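Chorismate mutase and shikimate 5-dehydrogenase fusion protein (Clostridium acetobutylicum, PDB 3FBT) probably catalyses the reversible NADPH-linked reduction of 3-dehydroshikimate to shikimate in chorismate biosynthesis, through the shikimate dehydrogenase part of the fusion present in this chain. Local coordinates at residues Y8-G12 with E13-H17; R135-L138 with Q139-D143; K167-Y171 with D172-N176; D212-Y215 with N216-E219; N235-Y238 with M239-S242. All coordinates share one frame; numbering follows the deposited sequence.

Contact 1 of 5, residues Y8-G12 with E13-H17; sequences YGLIG and EKLGH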
loop_
_atom_site.group_PDB
_atom_site.type_symbol
_atom_site.label_atom_id
_atom_site.label_comp_id
_atom_site.label_asym_id
_atom_site.label_seq_id
_atom_site.Cartn_x
_atom_site.Cartn_y
_atom_site.Cartn_z
ATOM N N TYR A 8 -1.178 -1.664 5.473
ATOM C CA TYR A 8 -1.421 -2.920 6.222
ATOM C C TYR A 8 -2.451 -3.625 5.333
ATOM O O TYR A 8 -2.914 -3.024 4.341
ATOM C CB TYR A 8 -2.091 -2.625 7.555
ATOM C CG TYR A 8 -1.350 -1.676 8.470
ATOM C CD1 TYR A 8 -0.551 -2.158 9.497
ATOM C CD2 TYR A 8 -1.512 -0.292 8.369
ATOM C CE1 TYR A 8 0.057 -1.331 10.360
ATOM C CE2 TYR A 8 -0.874 0.549 9.230
ATOM C CZ TYR A 8 -0.075 0.012 10.222
ATOM O OH TYR A 8 0.557 0.818 11.121
ATOM N N GLY A 9 -2.788 -4.877 5.631
ATOM C CA GLY A 9 -3.711 -5.589 4.779
ATOM C C GLY A 9 -3.923 -7.018 5.169
ATOM O O GLY A 9 -3.395 -7.489 6.199
ATOM N N LEU A 10 -4.609 -7.747 4.307
ATOM C CA LEU A 10 -4.850 -9.196 4.506
ATOM C C LEU A 10 -4.391 -9.837 3.204
ATOM O O LEU A 10 -4.784 -9.421 2.093
ATOM C CB LEU A 10 -6.359 -9.491 4.647
ATOM C CG LEU A 10 -6.855 -10.979 4.623
ATOM C CD1 LEU A 10 -6.225 -11.779 5.798
ATOM C CD2 LEU A 10 -8.460 -11.106 4.715
ATOM N N ILE A 11 -3.599 -10.876 3.310
ATOM C CA ILE A 11 -3.371 -11.612 2.066
ATOM C C ILE A 11 -4.056 -13.021 2.085
ATOM O O ILE A 11 -4.049 -13.740 3.103
ATOM C CB ILE A 11 -1.860 -11.623 1.760
ATOM C CG1 ILE A 11 -1.538 -12.474 0.582
ATOM C CG2 ILE A 11 -1.082 -12.276 2.935
ATOM C CD1 ILE A 11 -0.249 -11.971 -0.051
ATOM N N GLY A 12 -4.642 -13.393 0.943
ATOM C CA GLY A 12 -5.279 -14.670 0.745
ATOM C C GLY A 12 -5.286 -14.923 -0.759
ATOM O O GLY A 12 -4.887 -14.102 -1.514
ATOM N N GLU A 13 -5.730 -16.074 -1.210
ATOM C CA GLU A 13 -5.696 -16.348 -2.651
ATOM C C GLU A 13 -6.869 -15.692 -3.367
ATOM O O GLU A 13 -6.692 -15.023 -4.392
ATOM C CB GLU A 13 -5.695 -17.855 -2.867
ATOM C CG GLU A 13 -5.617 -18.301 -4.334
ATOM C CD GLU A 13 -6.052 -19.731 -4.446
ATOM O OE1 GLU A 13 -5.285 -20.558 -4.934
ATOM O OE2 GLU A 13 -7.171 -20.030 -3.984
ATOM N N LYS A 14 -8.066 -15.845 -2.823
ATOM C CA LYS A 14 -9.213 -15.086 -3.308
ATOM C C LYS A 14 -9.970 -14.455 -2.157
ATOM O O LYS A 14 -10.399 -15.149 -1.271
ATOM C CB LYS A 14 -10.162 -16.017 -4.083
ATOM C CG LYS A 14 -10.123 -15.769 -5.573
ATOM C CD LYS A 14 -10.899 -16.826 -6.389
ATOM C CE LYS A 14 -12.257 -16.284 -6.831
ATOM N NZ LYS A 14 -12.109 -15.083 -7.775
ATOM N N LEU A 15 -10.191 -13.148 -2.165
ATOM C CA LEU A 15 -10.802 -12.521 -0.991
ATOM C C LEU A 15 -12.142 -11.816 -1.293
ATOM O O LEU A 15 -12.241 -10.973 -2.194
ATOM C CB LEU A 15 -9.842 -11.502 -0.403
ATOM C CG LEU A 15 -8.516 -12.137 0.002
ATOM C CD1 LEU A 15 -7.413 -11.080 0.344
ATOM C CD2 LEU A 15 -8.751 -13.067 1.169
ATOM N N GLY A 16 -13.150 -12.081 -0.480
ATOM C CA GLY A 16 -14.423 -11.366 -0.603
ATOM C C GLY A 16 -14.525 -10.173 0.320
ATOM O O GLY A 16 -13.584 -9.831 1.017
ATOM N N HIS A 17 -15.682 -9.547 0.316
ATOM C CA HIS A 17 -16.021 -8.530 1.271
ATOM C C HIS A 17 -15.596 -8.871 2.680
ATOM O O HIS A 17 -15.620 -10.039 3.083
ATOM C CB HIS A 17 -17.537 -8.323 1.303
ATOM C CG HIS A 17 -17.947 -7.114 2.085
ATOM N ND1 HIS A 17 -17.570 -6.916 3.397
ATOM C CD2 HIS A 17 -18.715 -6.045 1.746
ATOM C CE1 HIS A 17 -18.077 -5.773 3.830
ATOM N NE2 HIS A 17 -18.782 -5.229 2.849
#
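Leu15 folds back over the end of the strand and lays its isobutyl group against Gly12 and Leu10. The two methyls divide the work. Leu15 CD1 rests on the strand backbone, 3.6 Å from Leu10 O and almost as near to Gly12 N. Leu15 CD2 lies against Gly12 CA at 3.8 Å. That second methyl also meets the one apolar partner across the turn, Leu10 CD2, at 4.1 Å from Leu15 CD2, the two leucines crossing at a slant. With CG turned beside its own backbone N (chi1 -59°), Leu15 directs its branch back to the strand it has just left.

Gly12 is the floor of this packing: it has no side chain, and the leucine methyl sits directly on its alpha carbon. At the bend itself Glu13 adds little more than its CB, 3.6 Å from Gly12 C; its chain then runs outward, extended, and OE1 forms a salt bridge with Lys44.

Leu15 also packs against Thr65, a predicted shikimate-binding residue. Within the substrate-binding domain, strand 6-12 runs between strands 35-41 and 61-64: Leu15 touches Leu39 of the first, Leu10 touches Tyr37 of the first and Asn63 of the second, and the chain leads on to helix 19-31.

Contact 2 of 5, residues R135-L138 with Q139-D143; sequences RAVL and QYLKD. With SO4 (sulfate ion), chain F.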
loop_
_atom_site.group_PDB
_atom_site.type_symbol
_atom_site.label_atom_id
_atom_site.label_comp_id
_atom_site.label_asym_id
_atom_site.label_seq_id
_atom_site.Cartn_x
_atom_site.Cartn_y
_atom_site.Cartn_z
ATOM N N ARG A 135 -8.135 -25.026 14.927
ATOM C CA ARG A 135 -6.816 -25.229 15.482
ATOM C C ARG A 135 -6.536 -24.304 16.671
ATOM O O ARG A 135 -6.072 -24.740 17.768
ATOM C CB ARG A 135 -5.795 -24.982 14.371
ATOM C CG ARG A 135 -5.800 -26.052 13.341
ATOM C CD ARG A 135 -4.664 -25.864 12.277
ATOM N NE ARG A 135 -4.985 -24.708 11.434
ATOM C CZ ARG A 135 -4.717 -24.639 10.130
ATOM N NH1 ARG A 135 -4.119 -25.664 9.527
ATOM N NH2 ARG A 135 -5.041 -23.552 9.434
ATOM N N ALA A 136 -6.807 -23.014 16.469
ATOM C CA ALA A 136 -6.515 -22.056 17.546
ATOM C C ALA A 136 -7.482 -22.233 18.715
ATOM O O ALA A 136 -7.092 -22.126 19.823
ATOM C CB ALA A 136 -6.559 -20.624 17.028
ATOM N N VAL A 137 -8.736 -22.506 18.456
ATOM C CA VAL A 137 -9.758 -22.759 19.516
ATOM C C VAL A 137 -9.349 -24.013 20.364
ATOM O O VAL A 137 -9.418 -23.987 21.592
ATOM C CB VAL A 137 -11.119 -22.961 18.824
ATOM C CG1 VAL A 137 -12.202 -23.619 19.709
ATOM C CG2 VAL A 137 -11.625 -21.687 18.233
ATOM N N LEU A 138 -8.893 -25.100 19.718
ATOM C CA LEU A 138 -8.495 -26.339 20.424
ATOM C C LEU A 138 -7.231 -26.110 21.258
ATOM O O LEU A 138 -7.136 -26.585 22.388
ATOM C CB LEU A 138 -8.233 -27.485 19.425
ATOM C CG LEU A 138 -9.461 -27.978 18.643
ATOM C CD1 LEU A 138 -9.109 -28.814 17.393
ATOM C CD2 LEU A 138 -10.487 -28.743 19.567
ATOM N N GLN A 139 -6.257 -25.359 20.744
ATOM C CA GLN A 139 -5.104 -25.026 21.582
ATOM C C GLN A 139 -5.541 -24.220 22.806
ATOM O O GLN A 139 -5.075 -24.482 23.928
ATOM C CB GLN A 139 -4.044 -24.246 20.816
ATOM C CG GLN A 139 -2.828 -24.053 21.617
ATOM C CD GLN A 139 -2.151 -25.376 21.830
ATOM O OE1 GLN A 139 -2.197 -26.249 20.960
ATOM N NE2 GLN A 139 -1.523 -25.548 23.000
ATOM N N TYR A 140 -6.414 -23.227 22.595
ATOM C CA TYR A 140 -6.884 -22.446 23.733
ATOM C C TYR A 140 -7.606 -23.291 24.810
ATOM O O TYR A 140 -7.272 -23.154 25.983
ATOM C CB TYR A 140 -7.784 -21.330 23.270
ATOM C CG TYR A 140 -8.230 -20.408 24.367
ATOM C CD1 TYR A 140 -7.466 -19.261 24.726
ATOM C CD2 TYR A 140 -9.397 -20.653 25.039
ATOM C CE1 TYR A 140 -7.871 -18.410 25.768
ATOM C CE2 TYR A 140 -9.815 -19.817 26.096
ATOM C CZ TYR A 140 -9.082 -18.707 26.441
ATOM O OH TYR A 140 -9.595 -17.917 27.444
ATOM N N LEU A 141 -8.572 -24.139 24.415
ATOM C CA LEU A 141 -9.343 -24.954 25.361
ATOM C C LEU A 141 -8.448 -25.832 26.235
ATOM O O LEU A 141 -8.640 -25.972 27.454
ATOM C CB LEU A 141 -10.333 -25.863 24.653
ATOM C CG LEU A 141 -11.384 -25.250 23.751
ATOM C CD1 LEU A 141 -12.104 -26.363 22.962
ATOM C CD2 LEU A 141 -12.343 -24.349 24.565
ATOM N N LYS A 142 -7.453 -26.386 25.600
ATOM C CA LYS A 142 -6.515 -27.215 26.238
ATOM C C LYS A 142 -5.567 -26.380 27.136
ATOM O O LYS A 142 -5.258 -26.785 28.255
ATOM C CB LYS A 142 -5.724 -27.934 25.167
ATOM C CG LYS A 142 -4.368 -28.258 25.647
ATOM C CD LYS A 142 -3.693 -29.341 24.771
ATOM C CE LYS A 142 -2.474 -29.909 25.493
ATOM N NZ LYS A 142 -1.406 -28.857 25.557
ATOM N N ASP A 143 -5.093 -25.235 26.642
ATOM C CA ASP A 143 -4.275 -24.370 27.462
ATOM C C ASP A 143 -5.032 -23.967 28.702
ATOM O O ASP A 143 -4.403 -23.665 29.681
ATOM C CB ASP A 143 -3.837 -23.093 26.744
ATOM C CG ASP A 143 -2.755 -23.345 25.803
ATOM O OD1 ASP A 143 -2.115 -24.419 25.917
ATOM O OD2 ASP A 143 -2.543 -22.471 24.928
HETATM S S SO4 F . -4.554 -22.605 5.610
HETATM O O1 SO4 F . -5.618 -22.917 6.575
HETATM O O2 SO4 F . -4.737 -23.294 4.324
HETATM O O3 SO4 F . -4.624 -21.177 5.383
HETATM O O4 SO4 F . -3.335 -23.178 6.143
#
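Gln139 N to Arg135 O, at 3.0 Å, opens a ladder of i to i+4 backbone hydrogen bonds that continues through Tyr140 to Ala136, Leu141 to Val137 and Lys142 to Leu138. The apolar pair follows the same spacing, Leu141 CD1 reaching Val137 CG1 at 4.3 Å. Leu141 CG also packs closely on the carbonyl, 3.2 Å from Val137 O.

The side-chain hydrogen bonds lie toward the two ends. Gln139 bends at chi2 (68°), carrying its amide along the helix until NE2 donates to Asp143 OD1 at 3.2 Å, from above the carboxylate plane. Arg135 reaches the other way, and its NH2 donates at 3.0 Å to O1 of a sulfate ion at the guanidinium edge, probably from the crystallisation liquor and also held by the backbone N of Lys69, the predicted proton acceptor.

Leu138 and Leu141 pack on strand 148-153, and Val137 on Phe109 of helix 105-115. This is the helix of the beta-alpha-beta unit 124-128, 134-143, 148-153 of a Rossmann-type domain, following the glycine-rich turn predicted to bind NADP.

Contact 3 of 5, residues K167-Y171 with D172-N176; sequences KVISY and DELSN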
loop_
_atom_site.group_PDB
_atom_site.type_symbol
_atom_site.label_atom_id
_atom_site.label_comp_id
_atom_site.label_asym_id
_atom_site.label_seq_id
_atom_site.Cartn_x
_atom_site.Cartn_y
_atom_site.Cartn_z
ATOM N N LYS A 167 -10.491 -36.332 21.741
ATOM C CA LYS A 167 -11.576 -37.256 21.407
ATOM C C LYS A 167 -12.329 -36.773 20.193
ATOM O O LYS A 167 -13.137 -35.814 20.304
ATOM C CB LYS A 167 -12.572 -37.342 22.569
ATOM C CG LYS A 167 -11.980 -37.980 23.842
ATOM C CD LYS A 167 -12.940 -37.760 25.058
ATOM C CE LYS A 167 -12.795 -38.846 26.150
ATOM N NZ LYS A 167 -11.656 -38.505 27.051
ATOM N N VAL A 168 -12.091 -37.422 19.045
ATOM C CA VAL A 168 -12.798 -37.134 17.778
ATOM C C VAL A 168 -14.054 -38.016 17.547
ATOM O O VAL A 168 -14.014 -39.252 17.707
ATOM C CB VAL A 168 -11.815 -37.302 16.546
ATOM C CG1 VAL A 168 -12.561 -37.198 15.225
ATOM C CG2 VAL A 168 -10.734 -36.268 16.615
ATOM N N ILE A 169 -15.156 -37.421 17.138
ATOM C CA ILE A 169 -16.373 -38.198 17.065
ATOM C C ILE A 169 -17.191 -37.750 15.875
ATOM O O ILE A 169 -16.940 -36.652 15.314
ATOM C CB ILE A 169 -17.190 -38.133 18.419
ATOM C CG1 ILE A 169 -17.740 -36.745 18.667
ATOM C CG2 ILE A 169 -16.290 -38.635 19.560
ATOM C CD1 ILE A 169 -18.671 -36.616 19.987
ATOM N N SER A 170 -18.163 -38.574 15.495
ATOM C CA SER A 170 -19.098 -38.207 14.429
ATOM C C SER A 170 -20.291 -37.435 14.913
ATOM O O SER A 170 -20.594 -37.378 16.133
ATOM C CB SER A 170 -19.620 -39.479 13.727
ATOM O OG SER A 170 -20.316 -40.315 14.644
ATOM N N TYR A 171 -21.011 -36.835 13.970
ATOM C CA TYR A 171 -22.153 -36.089 14.373
ATOM C C TYR A 171 -23.169 -37.039 15.030
ATOM O O TYR A 171 -23.891 -36.664 16.004
ATOM C CB TYR A 171 -22.734 -35.272 13.224
ATOM C CG TYR A 171 -21.982 -33.946 13.046
ATOM C CD1 TYR A 171 -22.404 -32.806 13.677
ATOM C CD2 TYR A 171 -20.801 -33.875 12.293
ATOM C CE1 TYR A 171 -21.712 -31.627 13.560
ATOM C CE2 TYR A 171 -20.109 -32.683 12.165
ATOM C CZ TYR A 171 -20.572 -31.557 12.779
ATOM O OH TYR A 171 -19.851 -30.376 12.688
ATOM N N ASP A 172 -23.198 -38.269 14.539
ATOM C CA ASP A 172 -24.050 -39.269 15.158
ATOM C C ASP A 172 -23.721 -39.508 16.602
ATOM O O ASP A 172 -24.603 -39.570 17.408
ATOM C CB ASP A 172 -23.927 -40.606 14.450
ATOM C CG ASP A 172 -24.406 -40.543 13.077
ATOM O OD1 ASP A 172 -25.483 -39.936 12.822
ATOM O OD2 ASP A 172 -23.663 -41.083 12.219
ATOM N N GLU A 173 -22.453 -39.707 16.914
ATOM C CA GLU A 173 -22.036 -39.924 18.290
ATOM C C GLU A 173 -22.335 -38.716 19.190
ATOM O O GLU A 173 -22.462 -38.853 20.421
ATOM C CB GLU A 173 -20.542 -40.219 18.315
ATOM C CG GLU A 173 -20.096 -41.429 17.467
ATOM C CD GLU A 173 -18.583 -41.565 17.487
ATOM O OE1 GLU A 173 -17.904 -40.865 16.697
ATOM O OE2 GLU A 173 -18.052 -42.310 18.349
ATOM N N LEU A 174 -22.443 -37.543 18.588
ATOM C CA LEU A 174 -22.527 -36.325 19.384
ATOM C C LEU A 174 -23.917 -36.322 19.960
ATOM O O LEU A 174 -24.140 -35.838 21.065
ATOM C CB LEU A 174 -22.387 -35.078 18.500
ATOM C CG LEU A 174 -22.739 -33.729 19.159
ATOM C CD1 LEU A 174 -21.754 -33.414 20.309
ATOM C CD2 LEU A 174 -22.691 -32.629 18.166
ATOM N N SER A 175 -24.871 -36.830 19.182
ATOM C CA SER A 175 -26.254 -36.810 19.627
ATOM C C SER A 175 -26.510 -37.617 20.920
ATOM O O SER A 175 -27.533 -37.418 21.574
ATOM C CB SER A 175 -27.217 -37.161 18.483
ATOM O OG SER A 175 -27.312 -38.549 18.341
ATOM N N ASN A 176 -25.567 -38.480 21.301
ATOM C CA ASN A 176 -25.573 -39.128 22.607
ATOM C C ASN A 176 -24.726 -38.417 23.689
ATOM O O ASN A 176 -24.570 -38.943 24.786
ATOM C CB ASN A 176 -25.025 -40.562 22.500
ATOM C CG ASN A 176 -25.745 -41.395 21.464
ATOM O OD1 ASN A 176 -26.965 -41.412 21.419
ATOM N ND2 ASN A 176 -24.986 -42.076 20.607
#
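Ser170 and Glu173 exchange hydrogen bonds in both directions where the strand turns into the helix. Glu173 N donates to Ser170 OG at 3.2 Å, nearly straight at 164°; in return Ser170 N donates to Glu173 OE1 at 2.6 Å. The serine hydroxyl gives a further bond to the same oxygen, 3.2 Å between Ser170 OG and Glu173 OE1. Both donors approach OE1 on its anti side, somewhat out of the carboxylate plane, so Glu173 OE1 is held by two donors of the same residue. Ser170 OG sits between its own N and carbonyl carbon (chi1 61°), which points it at Glu173 N.

Backbone bonds in that turn are less regular. Leu174 N meets Tyr171 O at 3.1 Å from well above the carbonyl plane, and its bond to Ser170 O is weak, as is that from Ser175 N to Tyr171 O.

Apolar packing is slight across the bend: Ile169 CD1 lies 3.9 Å from Leu174 CA. Separately, Ile169 CB lies beside Glu173 OE1, at 3.3 Å. Leu174 continues onto Val126 and Leu128, while Tyr171 lies near Gly129 of the predicted NADP site. The reciprocal pairing is a capping box, with Ser170 as N-cap of the short helix after strand 167-170, the outermost strand of the Rossmann sheet within this chain.

Contact 4 of 5, residues D212-Y215 with N216-E219; sequences DLIY and NPVE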
loop_
_atom_site.group_PDB
_atom_site.type_symbol
_atom_site.label_atom_id
_atom_site.label_comp_id
_atom_site.label_asym_id
_atom_site.label_seq_id
_atom_site.Cartn_x
_atom_site.Cartn_y
_atom_site.Cartn_z
ATOM N N ASP A 212 -20.823 -19.424 18.568
ATOM C CA ASP A 212 -20.595 -19.500 17.125
ATOM C C ASP A 212 -19.497 -18.509 16.700
ATOM O O ASP A 212 -19.539 -17.349 17.055
ATOM C CB ASP A 212 -21.853 -19.147 16.360
ATOM C CG ASP A 212 -21.858 -19.756 14.957
ATOM O OD1 ASP A 212 -20.754 -19.985 14.425
ATOM O OD2 ASP A 212 -22.968 -20.068 14.406
ATOM N N LEU A 213 -18.515 -18.946 15.936
ATOM C CA LEU A 213 -17.475 -18.004 15.471
ATOM C C LEU A 213 -17.956 -17.169 14.287
ATOM O O LEU A 213 -17.304 -16.209 13.899
ATOM C CB LEU A 213 -16.176 -18.707 15.083
ATOM C CG LEU A 213 -15.071 -18.983 16.063
ATOM C CD1 LEU A 213 -15.614 -19.780 17.255
ATOM C CD2 LEU A 213 -14.127 -19.775 15.252
ATOM N N ILE A 214 -19.084 -17.545 13.706
ATOM C CA ILE A 214 -19.809 -16.697 12.786
ATOM C C ILE A 214 -20.407 -15.453 13.461
ATOM O O ILE A 214 -20.992 -15.551 14.569
ATOM C CB ILE A 214 -20.948 -17.500 12.214
ATOM C CG1 ILE A 214 -20.351 -18.733 11.485
ATOM C CG2 ILE A 214 -21.892 -16.566 11.334
ATOM C CD1 ILE A 214 -21.395 -19.827 11.148
ATOM N N TYR A 215 -20.284 -14.290 12.792
ATOM C CA TYR A 215 -20.766 -12.978 13.329
ATOM C C TYR A 215 -21.722 -12.327 12.336
ATOM O O TYR A 215 -22.323 -11.284 12.603
ATOM C CB TYR A 215 -19.591 -11.973 13.570
ATOM C CG TYR A 215 -18.681 -11.805 12.363
ATOM C CD1 TYR A 215 -19.021 -10.956 11.292
ATOM C CD2 TYR A 215 -17.526 -12.540 12.269
ATOM C CE1 TYR A 215 -18.176 -10.851 10.148
ATOM C CE2 TYR A 215 -16.709 -12.451 11.180
ATOM C CZ TYR A 215 -17.025 -11.611 10.140
ATOM O OH TYR A 215 -16.152 -11.614 9.101
ATOM N N ASN A 216 -21.811 -12.876 11.140
ATOM C CA ASN A 216 -22.827 -12.399 10.234
ATOM C C ASN A 216 -23.374 -13.621 9.581
ATOM O O ASN A 216 -22.629 -14.280 8.848
ATOM C CB ASN A 216 -22.204 -11.526 9.159
ATOM C CG ASN A 216 -23.234 -10.974 8.205
ATOM O OD1 ASN A 216 -24.441 -11.034 8.474
ATOM N ND2 ASN A 216 -22.774 -10.436 7.077
ATOM N N PRO A 217 -24.656 -13.948 9.847
ATOM C CA PRO A 217 -25.630 -13.149 10.625
ATOM C C PRO A 217 -25.354 -13.100 12.111
ATOM O O PRO A 217 -24.594 -13.956 12.634
ATOM C CB PRO A 217 -26.988 -13.836 10.334
ATOM C CG PRO A 217 -26.631 -15.199 9.791
ATOM C CD PRO A 217 -25.277 -15.098 9.168
ATOM N N VAL A 218 -25.897 -12.096 12.808
ATOM C CA VAL A 218 -25.548 -11.957 14.235
ATOM C C VAL A 218 -26.191 -13.056 15.084
ATOM O O VAL A 218 -25.743 -13.363 16.182
ATOM C CB VAL A 218 -25.828 -10.548 14.866
ATOM C CG1 VAL A 218 -24.772 -9.522 14.398
ATOM C CG2 VAL A 218 -27.216 -10.086 14.556
ATOM N N GLU A 219 -27.237 -13.642 14.540
ATOM C CA GLU A 219 -27.844 -14.833 15.110
ATOM C C GLU A 219 -27.992 -15.847 13.994
ATOM O O GLU A 219 -28.816 -15.685 13.097
ATOM C CB GLU A 219 -29.222 -14.520 15.689
ATOM C CG GLU A 219 -29.824 -15.686 16.478
ATOM C CD GLU A 219 -31.300 -15.521 16.790
ATOM O OE1 GLU A 219 -32.149 -15.530 15.851
ATOM O OE2 GLU A 219 -31.602 -15.404 17.987
#
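The Tyr215 ring and the Asn216 side-chain amide have planes 27° apart, and Asn216 N approaches the ring obliquely, 3.4 Å from Tyr215 CD1. Beyond these segments, Leu237, Leu240 and Ile272 pack around the ring. The pair belongs to the loop leaving strand 209-212 of the Rossmann-type domain, where Tyr215 is predicted to bind shikimate and Leu213 NADP. Tyr215 CG lies between its own N and carbonyl carbon (chi1 51°), folding the ring back near the peptide to Asn216.

The loop then turns through a cis peptide before Pro217. Ile214 packs against this bend with one branch: CG2 is 3.5 Å from Asn216 O and 4.3 Å from Pro217 CD. Farther on, Val218 CG1 touches Tyr215 O at 3.5 Å.

At the strand end an Asx turn fixes the start of the loop. Asp212 OD2 takes a bond from Thr220 OG1, and OD1 also accepts from Asn184 ND2. Ile214 N donates to Asp212 OD1 at 3.0 Å, coming from above the carboxylate plane.

Contact 5 of 5, residues N235-Y238 with M239-S242; sequences NGLY and MLVS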
loop_
_atom_site.group_PDB
_atom_site.type_symbol
_atom_site.label_atom_id
_atom_site.label_comp_id
_atom_site.label_asym_id
_atom_site.label_seq_id
_atom_site.Cartn_x
_atom_site.Cartn_y
_atom_site.Cartn_z
ATOM N N ASN A 235 -22.184 -14.903 19.525
ATOM C CA ASN A 235 -21.682 -14.908 18.111
ATOM C C ASN A 235 -20.225 -14.399 18.030
ATOM O O ASN A 235 -19.680 -14.051 19.030
ATOM C CB ASN A 235 -22.553 -14.106 17.180
ATOM C CG ASN A 235 -22.473 -12.597 17.449
ATOM O OD1 ASN A 235 -21.447 -12.085 17.897
ATOM N ND2 ASN A 235 -23.575 -11.896 17.216
ATOM N N GLY A 236 -19.573 -14.376 16.859
ATOM C CA GLY A 236 -18.128 -14.189 16.892
ATOM C C GLY A 236 -17.646 -12.772 16.703
ATOM O O GLY A 236 -16.488 -12.584 16.373
ATOM N N LEU A 237 -18.520 -11.786 16.869
ATOM C CA LEU A 237 -18.144 -10.387 16.631
ATOM C C LEU A 237 -17.029 -9.870 17.537
ATOM O O LEU A 237 -16.053 -9.259 17.064
ATOM C CB LEU A 237 -19.354 -9.481 16.665
ATOM C CG LEU A 237 -19.182 -8.041 16.227
ATOM C CD1 LEU A 237 -18.387 -7.939 14.873
ATOM C CD2 LEU A 237 -20.610 -7.493 16.088
ATOM N N TYR A 238 -17.100 -10.194 18.823
ATOM C CA TYR A 238 -16.083 -9.740 19.708
ATOM C C TYR A 238 -14.721 -10.348 19.350
ATOM O O TYR A 238 -13.679 -9.738 19.545
ATOM C CB TYR A 238 -16.457 -10.034 21.161
ATOM C CG TYR A 238 -15.729 -9.113 22.086
ATOM C CD1 TYR A 238 -16.140 -7.790 22.242
ATOM C CD2 TYR A 238 -14.608 -9.544 22.757
ATOM C CE1 TYR A 238 -15.417 -6.916 23.046
ATOM C CE2 TYR A 238 -13.885 -8.687 23.597
ATOM C CZ TYR A 238 -14.301 -7.381 23.726
ATOM O OH TYR A 238 -13.572 -6.537 24.575
ATOM N N MET A 239 -14.715 -11.583 18.858
ATOM C CA MET A 239 -13.497 -12.207 18.460
ATOM C C MET A 239 -12.909 -11.451 17.244
ATOM O O MET A 239 -11.758 -11.151 17.238
ATOM C CB MET A 239 -13.753 -13.698 18.104
ATOM C CG MET A 239 -12.475 -14.463 17.608
ATOM S SD MET A 239 -12.853 -16.267 17.349
ATOM C CE MET A 239 -11.331 -16.897 16.668
ATOM N N LEU A 240 -13.707 -11.200 16.214
ATOM C CA LEU A 240 -13.252 -10.471 15.060
ATOM C C LEU A 240 -12.638 -9.130 15.466
ATOM O O LEU A 240 -11.560 -8.780 15.000
ATOM C CB LEU A 240 -14.413 -10.228 14.120
ATOM C CG LEU A 240 -14.048 -9.553 12.784
ATOM C CD1 LEU A 240 -13.208 -10.506 11.883
ATOM C CD2 LEU A 240 -15.400 -9.193 12.111
ATOM N N VAL A 241 -13.318 -8.379 16.340
ATOM C CA VAL A 241 -12.844 -7.070 16.732
ATOM C C VAL A 241 -11.639 -7.187 17.541
ATOM O O VAL A 241 -10.679 -6.442 17.323
ATOM C CB VAL A 241 -13.942 -6.223 17.433
ATOM C CG1 VAL A 241 -13.340 -4.967 18.041
ATOM C CG2 VAL A 241 -14.980 -5.879 16.395
ATOM N N SER A 242 -11.571 -8.182 18.409
ATOM C CA SER A 242 -10.335 -8.381 19.220
ATOM C C SER A 242 -9.150 -8.907 18.474
ATOM O O SER A 242 -8.002 -8.608 18.808
ATOM C CB SER A 242 -10.596 -9.352 20.396
ATOM O OG SER A 242 -11.676 -8.807 21.134
#
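Ser242 and Tyr238 make the tight side of this first stretch of helix. Tyr238 O accepts twice from the serine, from Ser242 N at 2.9 Å and from Ser242 OG at 2.7 Å, the two donors reaching it from opposite faces of the carbonyl plane. With OG beside its own backbone N (chi1 -56°), the serine hydroxyl swings back along the helix, donates to the carbonyl one turn back and comes close to the tyrosine ring, 3.3 Å from Tyr238 CE2. At the far end of that ring the phenol hydroxyl makes a weak bond to Asp262.

The Leu237 side is looser. Its CD1 meets Leu240 CD2 and Val241 CG2, each at 4.3 Å, and it also touches Phe265 and Glu269 of helix 258-273. Leu240, partly exposed, packs on Ser20 and Ile23 beside the predicted shikimate site.

Regular helix bonds begin at once, Leu240 N to Gly236 O and Val241 N to Leu237 O, the first in the carbonyl plane and the second nearly in line with its C=O bond. Just ahead, Leu237 N donates to Asn235 OD1 at 3.1 Å, nearly straight at 169°. The arrangement is an Asx turn leading into a helix whose N-cap, Gly236, is predicted to contact NADP, at the cleft between the nucleotide and substrate domains.

Overall arrangement
Contact 5 is the most buried of the five and contact 4 a surface loop, yet these two touch: Ile214 O and Val218 O each probably accept a hydrogen bond from the 235-238 segment, tying adjacent strand ends of the Rossmann sheet together. Contacts 2 and 3 belong to the same nucleotide-binding domain, their centres about 19 Å apart, but regular helix bonding prevails in one and side-chain capping in the other, at the sheet's outermost strand within this chain. Contact 1 stands in the substrate-binding domain, where between its two segments apolar packing on a glycine does the work. Asx turns recur in contacts 4 and 5, both beside residues predicted to bind NADP or shikimate.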